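Local coordinates for proteasome accessory factor B/C (PafBC) (Paenarthrobacter aurescens, PDB 6SJ9), which acts as a transcriptional regulator of the bacterial DNA damage response and probably binds DNA through its winged helix-turn-helix domains, at residues Leu107-Ala111 against Arg577-Pro581; Leu329-Glu333 against Arg607-Leu611; Ile495-Ile499 against Pro524-Tyr528; Glu519-Leu525 against Glu537-Lys543. All blocks are in the same frame, centred on the assembly; numbering follows the deposited sequence.

Overall arrangement
Interactions 3 and 4 lie in the second WYL domain, with centres about 11 Å apart. They share Pro524 and Leu525 on strand 517-530. Interaction 3 packs a helix on the sheet; interaction 4 pairs two of its strands. A salt bridge joins them, with Arg526 NE 2.9 Å from Glu537 OE2. Interaction 1 fastens helix 95-118 to the loop between strands 562-563 and 586-592. Its centre is about 19 Å from that of interaction 3 and 18 Å from that of interaction 4. Arg577 touches both, meeting Tyr528, Arg526 and Glu537. Interaction 2, where the loop 329-333 meets a strand of the second WCX domain, stands apart: its nearest atoms are about 12 Å from interaction 1.

Interaction 1. Residues Leu107-Ala111 against Arg577-Pro581; sequences LWERA and RLFTP
Leu578 lays its side chain against one side of helix 95-118, over Leu107 and Ala111. Segment 107-111 is regular helix, with Ala111 N bonded to Leu107 O at 3.0 Å. Segment 577-581 is irregular and turns to extended angles at Thr580 and Pro581. The closest CA atoms are those of Arg110 and Leu578, 6.5 Å apart. Leu578 takes chi1 m and chi2 t. Its CD1 lies 3.9 Å from Leu107 CB, and its CD2 4.1 Å from Ala111 CB. One turn of helix thus offers both positions to one leucine. Phe579, with chi1 m, brings its ring edge to Leu107, CE1 to CD2 at 3.6 Å. Arg110 points toward the loop. Its chi1 m, chi2 t and chi3 p curl the chain so that NE donates to Leu578 O at 2.8 Å and 166°. Phe579 CD2 lies over one face of the Arg110 guanidinium. Leu440 of helix 427-441 also packs on Leu107, and Phe579 O accepts a hydrogen bond from Arg343. The segments are 466 residues apart in sequence. This is a buried helix-to-loop interface that joins helix 95-118, in the N-terminal half of PafBC, to the loop between strands 562-563 and 586-592.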
# COMPACT_ATOMS: atom_id res chain seq x y z
N LEU A 107 0.22 1.80 -4.14
CA LEU A 107 0.19 1.48 -5.57
C LEU A 107 1.45 0.73 -5.98
O LEU A 107 1.38 -0.19 -6.79
CB LEU A 107 0.04 2.74 -6.41
CG LEU A 107 -1.26 3.55 -6.15
CD1 LEU A 107 -1.40 4.55 -7.27
CD2 LEU A 107 -2.59 2.68 -6.04
N TRP A 108 2.61 1.16 -5.47
CA TRP A 108 3.87 0.53 -5.85
C TRP A 108 3.82 -0.96 -5.51
O TRP A 108 4.23 -1.82 -6.31
CB TRP A 108 5.04 1.19 -5.10
CG TRP A 108 6.22 0.24 -5.09
CD1 TRP A 108 6.67 -0.50 -4.05
CD2 TRP A 108 7.06 -0.08 -6.21
NE1 TRP A 108 7.74 -1.26 -4.44
CE2 TRP A 108 8.00 -1.02 -5.76
CE3 TRP A 108 7.09 0.32 -7.55
CZ2 TRP A 108 8.98 -1.58 -6.59
CZ3 TRP A 108 8.08 -0.22 -8.40
CH2 TRP A 108 9.02 -1.17 -7.90
N GLU A 109 3.34 -1.26 -4.30
CA GLU A 109 3.29 -2.64 -3.84
C GLU A 109 2.47 -3.49 -4.80
O GLU A 109 2.91 -4.58 -5.18
CB GLU A 109 2.72 -2.67 -2.41
CG GLU A 109 2.32 -4.05 -1.93
CD GLU A 109 2.14 -4.10 -0.42
OE1 GLU A 109 3.07 -3.76 0.34
OE2 GLU A 109 1.04 -4.45 0.01
N ARG A 110 1.32 -2.98 -5.28
CA ARG A 110 0.55 -3.78 -6.25
C ARG A 110 1.32 -3.94 -7.55
O ARG A 110 1.30 -5.02 -8.18
CB ARG A 110 -0.83 -3.16 -6.54
CG ARG A 110 -1.76 -3.14 -5.34
CD ARG A 110 -3.15 -2.81 -5.76
NE ARG A 110 -3.72 -3.84 -6.64
CZ ARG A 110 -4.36 -4.94 -6.21
NH1 ARG A 110 -4.49 -5.17 -4.90
NH2 ARG A 110 -4.80 -5.81 -7.07
N ALA A 111 2.01 -2.90 -7.98
CA ALA A 111 2.80 -3.04 -9.21
C ALA A 111 3.90 -4.09 -9.03
O ALA A 111 4.21 -4.87 -9.95
CB ALA A 111 3.41 -1.68 -9.59
N ARG A 577 -5.94 1.07 -13.05
CA ARG A 577 -5.10 0.18 -13.83
C ARG A 577 -4.39 -0.89 -13.00
O ARG A 577 -4.15 -1.99 -13.50
CB ARG A 577 -4.09 1.00 -14.61
CG ARG A 577 -4.67 1.60 -15.84
CD ARG A 577 -3.60 2.51 -16.51
NE ARG A 577 -3.45 3.78 -15.80
CZ ARG A 577 -2.76 4.82 -16.27
NH1 ARG A 577 -2.15 4.74 -17.47
NH2 ARG A 577 -2.68 5.96 -15.58
N LEU A 578 -3.97 -0.58 -11.77
CA LEU A 578 -3.30 -1.59 -10.94
C LEU A 578 -4.28 -2.49 -10.21
O LEU A 578 -3.85 -3.26 -9.35
CB LEU A 578 -2.39 -0.91 -9.89
CG LEU A 578 -1.17 -0.26 -10.54
CD1 LEU A 578 -0.32 0.49 -9.52
CD2 LEU A 578 -0.36 -1.41 -11.20
N PHE A 579 -5.58 -2.33 -10.44
CA PHE A 579 -6.58 -3.07 -9.69
C PHE A 579 -7.47 -4.01 -10.54
O PHE A 579 -8.33 -4.71 -9.97
CB PHE A 579 -7.44 -2.08 -8.90
CG PHE A 579 -6.66 -1.33 -7.82
CD1 PHE A 579 -6.02 -0.15 -8.11
CD2 PHE A 579 -6.52 -1.87 -6.55
CE1 PHE A 579 -5.33 0.56 -7.15
CE2 PHE A 579 -5.84 -1.15 -5.53
CZ PHE A 579 -5.22 0.07 -5.84
N THR A 580 -7.33 -4.03 -11.86
CA THR A 580 -8.15 -4.94 -12.67
C THR A 580 -7.76 -6.39 -12.40
O THR A 580 -6.61 -6.66 -12.06
CB THR A 580 -8.02 -4.63 -14.17
OG1 THR A 580 -6.65 -4.65 -14.56
CG2 THR A 580 -8.58 -3.26 -14.50
N PRO A 581 -8.70 -7.34 -12.49
CA PRO A 581 -8.31 -8.76 -12.35
C PRO A 581 -7.25 -9.09 -13.38
O PRO A 581 -7.30 -8.59 -14.50
CB PRO A 581 -9.60 -9.55 -12.58
CG PRO A 581 -10.58 -8.61 -13.06
CD PRO A 581 -10.13 -7.20 -12.82

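Interaction 2. Residues Leu329-Glu333 against Arg607-Leu611; sequences LEFPE and RTAPL
This is a surface contact in which a linker loop packs beside an outer strand of the second WCX domain. That domain has a ferredoxin-like fold, and strand 607-610 lies at one edge of its four-stranded antiparallel sheet. Segment 329-333 comes from the loop between helices 305-323 and 346-360. Its backbone is extended through Glu330, Phe331 and Pro332, but no hydrogen bond joins it to the strand. The closest CA atoms are those of Phe331 and Ala609, 5.0 Å apart. Phe331, with chi1 m and chi2 -84°, points toward the strand. Its CD1 lies 3.8 Å from Ala609 CB, and its ring edge approaches the backbone of Thr608. Leu617 and Cys589, on the next two strands, also touch this ring. Glu330 O comes within 3.2 Å of Ala609 CB. Pro332 CD lies 3.6 Å from Ala609 CB and 3.4 Å from Thr608 O, and Pro332 CG is 4.2 Å from Pro610 CD. Arg607 takes chi1 m, chi2 t and chi3 m. Its NH2 forms a salt bridge with Glu619. The same guanidinium lies flat on the Phe331 ring in a cation-pi stack, with centres 4.2 Å apart, planes at 26°, and Arg607 NH2 3.2 Å from Phe331 CD2.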
# COMPACT_ATOMS: atom_id res chain seq x y z
N LEU A 329 -20.18 -25.34 0.82
CA LEU A 329 -19.82 -24.28 -0.11
C LEU A 329 -21.06 -23.70 -0.77
O LEU A 329 -21.23 -23.74 -1.99
CB LEU A 329 -18.91 -24.89 -1.15
CG LEU A 329 -17.53 -25.09 -0.58
CD1 LEU A 329 -16.75 -26.04 -1.46
CD2 LEU A 329 -16.90 -23.73 -0.50
N GLU A 330 -21.91 -23.08 0.04
CA GLU A 330 -23.18 -22.54 -0.44
C GLU A 330 -23.09 -21.02 -0.50
O GLU A 330 -22.99 -20.37 0.54
CB GLU A 330 -24.36 -22.99 0.44
CG GLU A 330 -24.83 -24.43 0.19
CD GLU A 330 -25.73 -24.97 1.30
OE1 GLU A 330 -25.21 -25.61 2.24
OE2 GLU A 330 -26.96 -24.75 1.23
N PHE A 331 -23.11 -20.47 -1.71
CA PHE A 331 -23.09 -19.01 -1.76
C PHE A 331 -24.49 -18.49 -2.05
O PHE A 331 -25.23 -19.11 -2.82
CB PHE A 331 -22.12 -18.51 -2.83
CG PHE A 331 -20.66 -18.70 -2.49
CD1 PHE A 331 -19.98 -17.78 -1.70
CD2 PHE A 331 -19.96 -19.81 -2.96
CE1 PHE A 331 -18.65 -17.95 -1.38
CE2 PHE A 331 -18.63 -19.98 -2.64
CZ PHE A 331 -17.97 -19.05 -1.85
N PRO A 332 -24.94 -17.38 -1.45
CA PRO A 332 -26.26 -16.83 -1.81
C PRO A 332 -26.25 -16.27 -3.22
O PRO A 332 -25.21 -16.13 -3.86
CB PRO A 332 -26.49 -15.72 -0.78
CG PRO A 332 -25.51 -15.97 0.31
CD PRO A 332 -24.32 -16.60 -0.37
N GLU A 333 -27.44 -15.91 -3.70
CA GLU A 333 -27.59 -15.32 -5.03
C GLU A 333 -26.90 -13.97 -5.17
O GLU A 333 -26.91 -13.37 -6.25
CB GLU A 333 -29.06 -15.19 -5.41
CG GLU A 333 -29.77 -16.53 -5.53
CD GLU A 333 -29.28 -17.32 -6.73
OE1 GLU A 333 -29.28 -16.76 -7.85
OE2 GLU A 333 -28.88 -18.48 -6.55
N ARG A 607 -17.34 -13.28 -4.31
CA ARG A 607 -18.57 -13.70 -3.67
C ARG A 607 -18.28 -13.99 -2.21
O ARG A 607 -17.20 -14.47 -1.87
CB ARG A 607 -19.17 -14.98 -4.28
CG ARG A 607 -19.62 -14.88 -5.73
CD ARG A 607 -20.49 -16.11 -6.11
NE ARG A 607 -19.75 -17.37 -6.01
CZ ARG A 607 -20.27 -18.57 -6.24
NH1 ARG A 607 -21.53 -18.70 -6.59
NH2 ARG A 607 -19.51 -19.64 -6.12
N THR A 608 -19.28 -13.79 -1.36
CA THR A 608 -19.17 -14.10 0.06
C THR A 608 -20.44 -14.84 0.50
O THR A 608 -21.48 -14.74 -0.13
CB THR A 608 -18.98 -12.82 0.93
OG1 THR A 608 -20.08 -11.93 0.74
CG2 THR A 608 -17.65 -12.06 0.57
N ALA A 609 -20.31 -15.65 1.56
CA ALA A 609 -21.49 -16.26 2.16
C ALA A 609 -21.34 -16.14 3.67
O ALA A 609 -20.37 -16.64 4.23
CB ALA A 609 -21.62 -17.74 1.77
N PRO A 610 -22.29 -15.54 4.37
CA PRO A 610 -22.16 -15.46 5.82
C PRO A 610 -22.30 -16.83 6.46
O PRO A 610 -23.01 -17.71 5.97
CB PRO A 610 -23.31 -14.52 6.22
CG PRO A 610 -24.33 -14.77 5.17
CD PRO A 610 -23.54 -14.95 3.89
N LEU A 611 -21.55 -17.01 7.55
CA LEU A 611 -21.52 -18.21 8.35
C LEU A 611 -22.04 -17.91 9.75
O LEU A 611 -22.13 -16.75 10.15
CB LEU A 611 -20.09 -18.76 8.41
CG LEU A 611 -19.61 -19.25 7.05
CD1 LEU A 611 -18.17 -19.70 7.11
CD2 LEU A 611 -20.49 -20.35 6.53

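Interaction 3. Residues Ile495-Ile499 against Pro524-Tyr528; sequences ITQAI and PLRLY
A helix packed on a strongly bent beta-sheet is the plan of the Sm fold, and this contact shows it in the second WYL domain. Helix 495-499 crosses strand 524-528 at -126°, with the axes 7.9 Å apart at their closest. Register is set by Ile499 over Pro524, CA atoms 5.7 Å apart, and Thr496 near Leu527, 7.3 Å. Pro524 points toward the helix. Its CB lies 3.7 Å from Ile499 CG1, and its CG 3.7 Å from Ala498 CB. Leu527, with chi1 t and chi2 p, brings CD2 to 3.9 Å from Ile495 CG2. Both isoleucines are m,t. Leu525 and Arg526 both face Glu537 of the neighbouring strand in a classic beta bulge, and both turn CB away from the helix. Ile499 CD1 lies beside this bulge, 3.7 Å from Leu525 O. Phe536 and Leu505 of flanking strands extend the apolar layer. No hydrogen bond links the two segments, so at this contact the helix meets the sheet through apolar side-chain packing.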
# COMPACT_ATOMS: atom_id res chain seq x y z
N ILE A 495 -0.42 -0.83 -31.14
CA ILE A 495 -1.30 -0.31 -30.10
C ILE A 495 -1.42 1.21 -30.20
O ILE A 495 -2.51 1.77 -30.10
CB ILE A 495 -0.79 -0.73 -28.71
CG1 ILE A 495 -0.97 -2.25 -28.55
CG2 ILE A 495 -1.52 0.05 -27.59
CD1 ILE A 495 -0.37 -2.82 -27.33
N THR A 496 -0.29 1.89 -30.42
CA THR A 496 -0.31 3.35 -30.51
C THR A 496 -1.24 3.80 -31.62
O THR A 496 -2.04 4.72 -31.45
CB THR A 496 1.10 3.88 -30.77
OG1 THR A 496 1.94 3.60 -29.64
CG2 THR A 496 1.08 5.43 -31.04
N GLN A 497 -1.10 3.19 -32.80
CA GLN A 497 -1.87 3.61 -33.93
C GLN A 497 -3.34 3.25 -33.75
O GLN A 497 -4.23 4.05 -34.08
CB GLN A 497 -1.30 2.93 -35.17
CG GLN A 497 -2.05 3.25 -36.43
CD GLN A 497 -1.34 2.68 -37.69
OE1 GLN A 497 -0.39 3.26 -38.22
NE2 GLN A 497 -1.81 1.52 -38.15
N ALA A 498 -3.61 2.08 -33.16
CA ALA A 498 -5.02 1.69 -32.95
C ALA A 498 -5.72 2.66 -32.02
O ALA A 498 -6.88 3.02 -32.25
CB ALA A 498 -5.11 0.24 -32.44
N ILE A 499 -5.04 3.08 -30.95
CA ILE A 499 -5.63 4.05 -30.02
C ILE A 499 -5.91 5.35 -30.74
O ILE A 499 -7.00 5.91 -30.65
CB ILE A 499 -4.70 4.28 -28.81
CG1 ILE A 499 -4.64 3.00 -27.93
CG2 ILE A 499 -5.20 5.55 -28.01
CD1 ILE A 499 -3.53 3.06 -26.84
N PRO A 524 -8.17 -1.09 -27.49
CA PRO A 524 -7.02 -0.49 -26.78
C PRO A 524 -7.37 0.89 -26.26
O PRO A 524 -7.96 1.71 -26.96
CB PRO A 524 -5.93 -0.43 -27.85
CG PRO A 524 -6.67 -0.40 -29.13
CD PRO A 524 -7.91 -1.27 -28.94
N LEU A 525 -6.95 1.16 -25.03
CA LEU A 525 -7.25 2.44 -24.38
C LEU A 525 -6.03 3.27 -24.05
O LEU A 525 -5.98 4.45 -24.44
CB LEU A 525 -8.03 2.16 -23.07
CG LEU A 525 -9.37 1.41 -23.27
CD1 LEU A 525 -10.09 1.10 -21.98
CD2 LEU A 525 -10.35 2.22 -24.18
N ARG A 526 -5.05 2.71 -23.34
CA ARG A 526 -3.87 3.44 -22.87
C ARG A 526 -2.66 2.53 -22.88
O ARG A 526 -2.74 1.38 -22.47
CB ARG A 526 -4.05 3.95 -21.43
CG ARG A 526 -4.91 5.19 -21.37
CD ARG A 526 -4.92 5.74 -19.95
NE ARG A 526 -5.74 4.86 -19.10
CZ ARG A 526 -6.06 5.17 -17.85
NH1 ARG A 526 -5.62 6.34 -17.32
NH2 ARG A 526 -6.82 4.36 -17.16
N LEU A 527 -1.55 3.09 -23.29
CA LEU A 527 -0.25 2.46 -23.23
C LEU A 527 0.58 3.21 -22.18
O LEU A 527 0.67 4.44 -22.24
CB LEU A 527 0.36 2.54 -24.61
CG LEU A 527 1.55 1.78 -25.11
CD1 LEU A 527 1.40 0.31 -24.83
CD2 LEU A 527 1.60 2.10 -26.62
N TYR A 528 1.10 2.51 -21.18
CA TYR A 528 1.80 3.15 -20.06
C TYR A 528 2.87 2.20 -19.55
O TYR A 528 2.77 0.98 -19.76
CB TYR A 528 0.81 3.56 -18.93
CG TYR A 528 0.11 2.35 -18.36
CD1 TYR A 528 -0.97 1.78 -19.03
CD2 TYR A 528 0.52 1.77 -17.17
CE1 TYR A 528 -1.61 0.63 -18.50
CE2 TYR A 528 -0.09 0.67 -16.65
CZ TYR A 528 -1.17 0.09 -17.32
OH TYR A 528 -1.78 -1.03 -16.77

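Interaction 4. Residues Glu519-Leu525 against Glu537-Lys543; sequences ERDVDPL and EAYCHSK
Strands 519-525 and 537-540 run antiparallel as two arms of the hairpin 517-530/533-540 in the second WYL domain. Their axes lie 4.4 Å apart at closest, with N-to-C directions at 144°. Asp523 and Tyr539 form a hydrogen-bonded pair: Asp523 N to Tyr539 O and Tyr539 N to Asp523 O are both 2.9 Å. Val522-Cys540 and Pro524-Ala538 are non-hydrogen-bonded pairs. Leu525 N bonds to Glu537 O at 2.8 Å, and His541 N to Asp521 O at 2.9 Å. Beyond Cys540 the chain turns to helical angles. Val522, Pro524, Ala538 and Cys540 share one face; Val522 CB lies 3.9 Å from Ala538 CB. Asp523 and Tyr539 occupy the other. His541, with chi1 m, folds back so that ND1 donates to Asp521 O at 3.3 Å. Its NE2 and Asp523 OD2 both bond to Ser565. A water accepts from Asp521 N at 3.1 Å and lies 2.6 Å from Ser542 OG. Arg520 NH2 donates to Cys540 SG at 3.3 Å, while NH1 pairs with Glu583. Lys543 N also donates to Cys540 SG, at 3.4 Å. Backbone bonds thus set the register, and polar side chains and a water continue the link where the ladder ends.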
# COMPACT_ATOMS: atom_id res chain seq x y z
N GLU A 519 -6.97 -15.80 -27.41
CA GLU A 519 -7.28 -14.97 -28.56
C GLU A 519 -8.52 -14.15 -28.24
O GLU A 519 -9.53 -14.71 -27.80
CB GLU A 519 -7.50 -15.84 -29.81
CG GLU A 519 -7.32 -15.09 -31.14
CD GLU A 519 -7.61 -15.93 -32.44
OE1 GLU A 519 -8.53 -16.83 -32.46
OE2 GLU A 519 -6.85 -15.72 -33.42
N ARG A 520 -8.46 -12.84 -28.47
CA ARG A 520 -9.55 -12.00 -28.05
C ARG A 520 -9.50 -10.67 -28.79
O ARG A 520 -8.42 -10.19 -29.13
CB ARG A 520 -9.49 -11.72 -26.56
CG ARG A 520 -8.09 -11.22 -26.18
CD ARG A 520 -8.08 -11.02 -24.71
NE ARG A 520 -7.41 -12.05 -24.03
CZ ARG A 520 -7.45 -12.22 -22.71
NH1 ARG A 520 -6.70 -13.16 -22.19
NH2 ARG A 520 -8.22 -11.48 -21.91
N ASP A 521 -10.69 -10.09 -28.99
CA ASP A 521 -10.86 -8.74 -29.52
C ASP A 521 -10.79 -7.75 -28.37
O ASP A 521 -11.44 -7.96 -27.34
CB ASP A 521 -12.22 -8.61 -30.23
CG ASP A 521 -12.26 -9.42 -31.55
OD1 ASP A 521 -11.24 -9.50 -32.29
OD2 ASP A 521 -13.30 -9.99 -31.81
N VAL A 522 -9.98 -6.70 -28.51
CA VAL A 522 -9.85 -5.67 -27.48
C VAL A 522 -9.95 -4.27 -28.09
O VAL A 522 -9.53 -4.03 -29.22
CB VAL A 522 -8.53 -5.80 -26.69
CG1 VAL A 522 -8.39 -7.17 -26.24
CG2 VAL A 522 -7.31 -5.46 -27.55
N ASP A 523 -10.50 -3.35 -27.29
CA ASP A 523 -10.48 -1.92 -27.58
C ASP A 523 -9.28 -1.38 -26.83
O ASP A 523 -9.36 -1.22 -25.61
CB ASP A 523 -11.76 -1.21 -27.13
CG ASP A 523 -13.03 -1.78 -27.78
OD1 ASP A 523 -13.02 -2.14 -28.99
OD2 ASP A 523 -14.07 -1.78 -27.09
N PRO A 524 -8.17 -1.09 -27.49
CA PRO A 524 -7.02 -0.49 -26.78
C PRO A 524 -7.37 0.89 -26.26
O PRO A 524 -7.96 1.71 -26.96
CB PRO A 524 -5.93 -0.43 -27.85
CG PRO A 524 -6.67 -0.40 -29.13
CD PRO A 524 -7.91 -1.27 -28.94
N LEU A 525 -6.95 1.16 -25.03
CA LEU A 525 -7.25 2.44 -24.38
C LEU A 525 -6.03 3.27 -24.05
O LEU A 525 -5.98 4.45 -24.44
CB LEU A 525 -8.03 2.16 -23.07
CG LEU A 525 -9.37 1.41 -23.27
CD1 LEU A 525 -10.09 1.10 -21.98
CD2 LEU A 525 -10.35 2.22 -24.18
N GLU A 537 -3.74 -0.89 -21.25
CA GLU A 537 -5.10 -1.04 -20.78
C GLU A 537 -6.04 -1.16 -21.98
O GLU A 537 -5.90 -0.43 -22.98
CB GLU A 537 -5.50 0.18 -19.95
CG GLU A 537 -6.87 0.09 -19.40
CD GLU A 537 -7.36 1.47 -18.91
OE1 GLU A 537 -7.81 1.55 -17.74
OE2 GLU A 537 -7.27 2.48 -19.67
N ALA A 538 -6.96 -2.12 -21.92
CA ALA A 538 -7.83 -2.39 -23.06
C ALA A 538 -9.15 -2.97 -22.56
O ALA A 538 -9.18 -3.73 -21.58
CB ALA A 538 -7.18 -3.36 -24.03
N TYR A 539 -10.23 -2.63 -23.24
CA TYR A 539 -11.50 -3.30 -22.97
C TYR A 539 -11.45 -4.65 -23.68
O TYR A 539 -11.32 -4.69 -24.91
CB TYR A 539 -12.71 -2.44 -23.42
CG TYR A 539 -14.01 -3.13 -22.98
CD1 TYR A 539 -14.63 -4.07 -23.78
CD2 TYR A 539 -14.57 -2.88 -21.73
CE1 TYR A 539 -15.80 -4.74 -23.38
CE2 TYR A 539 -15.75 -3.53 -21.31
CZ TYR A 539 -16.36 -4.46 -22.15
OH TYR A 539 -17.50 -5.11 -21.76
N CYS A 540 -11.51 -5.74 -22.93
CA CYS A 540 -11.41 -7.07 -23.49
C CYS A 540 -12.81 -7.62 -23.76
O CYS A 540 -13.63 -7.69 -22.84
CB CYS A 540 -10.65 -8.01 -22.56
SG CYS A 540 -10.69 -9.75 -23.16
N HIS A 541 -13.12 -7.90 -25.03
CA HIS A 541 -14.45 -8.43 -25.31
C HIS A 541 -14.61 -9.88 -24.87
O HIS A 541 -15.74 -10.33 -24.77
CB HIS A 541 -14.82 -8.27 -26.80
CG HIS A 541 -15.06 -6.85 -27.12
ND1 HIS A 541 -14.05 -6.01 -27.56
CD2 HIS A 541 -16.12 -6.05 -26.84
CE1 HIS A 541 -14.52 -4.78 -27.65
NE2 HIS A 541 -15.77 -4.78 -27.21
N SER A 542 -13.53 -10.62 -24.61
CA SER A 542 -13.72 -11.94 -24.01
C SER A 542 -14.04 -11.90 -22.52
O SER A 542 -14.80 -12.74 -22.06
CB SER A 542 -12.50 -12.82 -24.24
OG SER A 542 -12.41 -13.05 -25.63
N LYS A 543 -13.46 -11.00 -21.73
CA LYS A 543 -13.84 -10.91 -20.32
C LYS A 543 -15.00 -9.95 -20.11
O LYS A 543 -15.50 -9.83 -19.00
CB LYS A 543 -12.64 -10.45 -19.47
CG LYS A 543 -11.41 -11.30 -19.60
CD LYS A 543 -11.72 -12.79 -19.25
CE LYS A 543 -10.49 -13.48 -18.68
NZ LYS A 543 -10.45 -14.89 -19.19
O HOH W 1 -13.03 -11.59 -27.72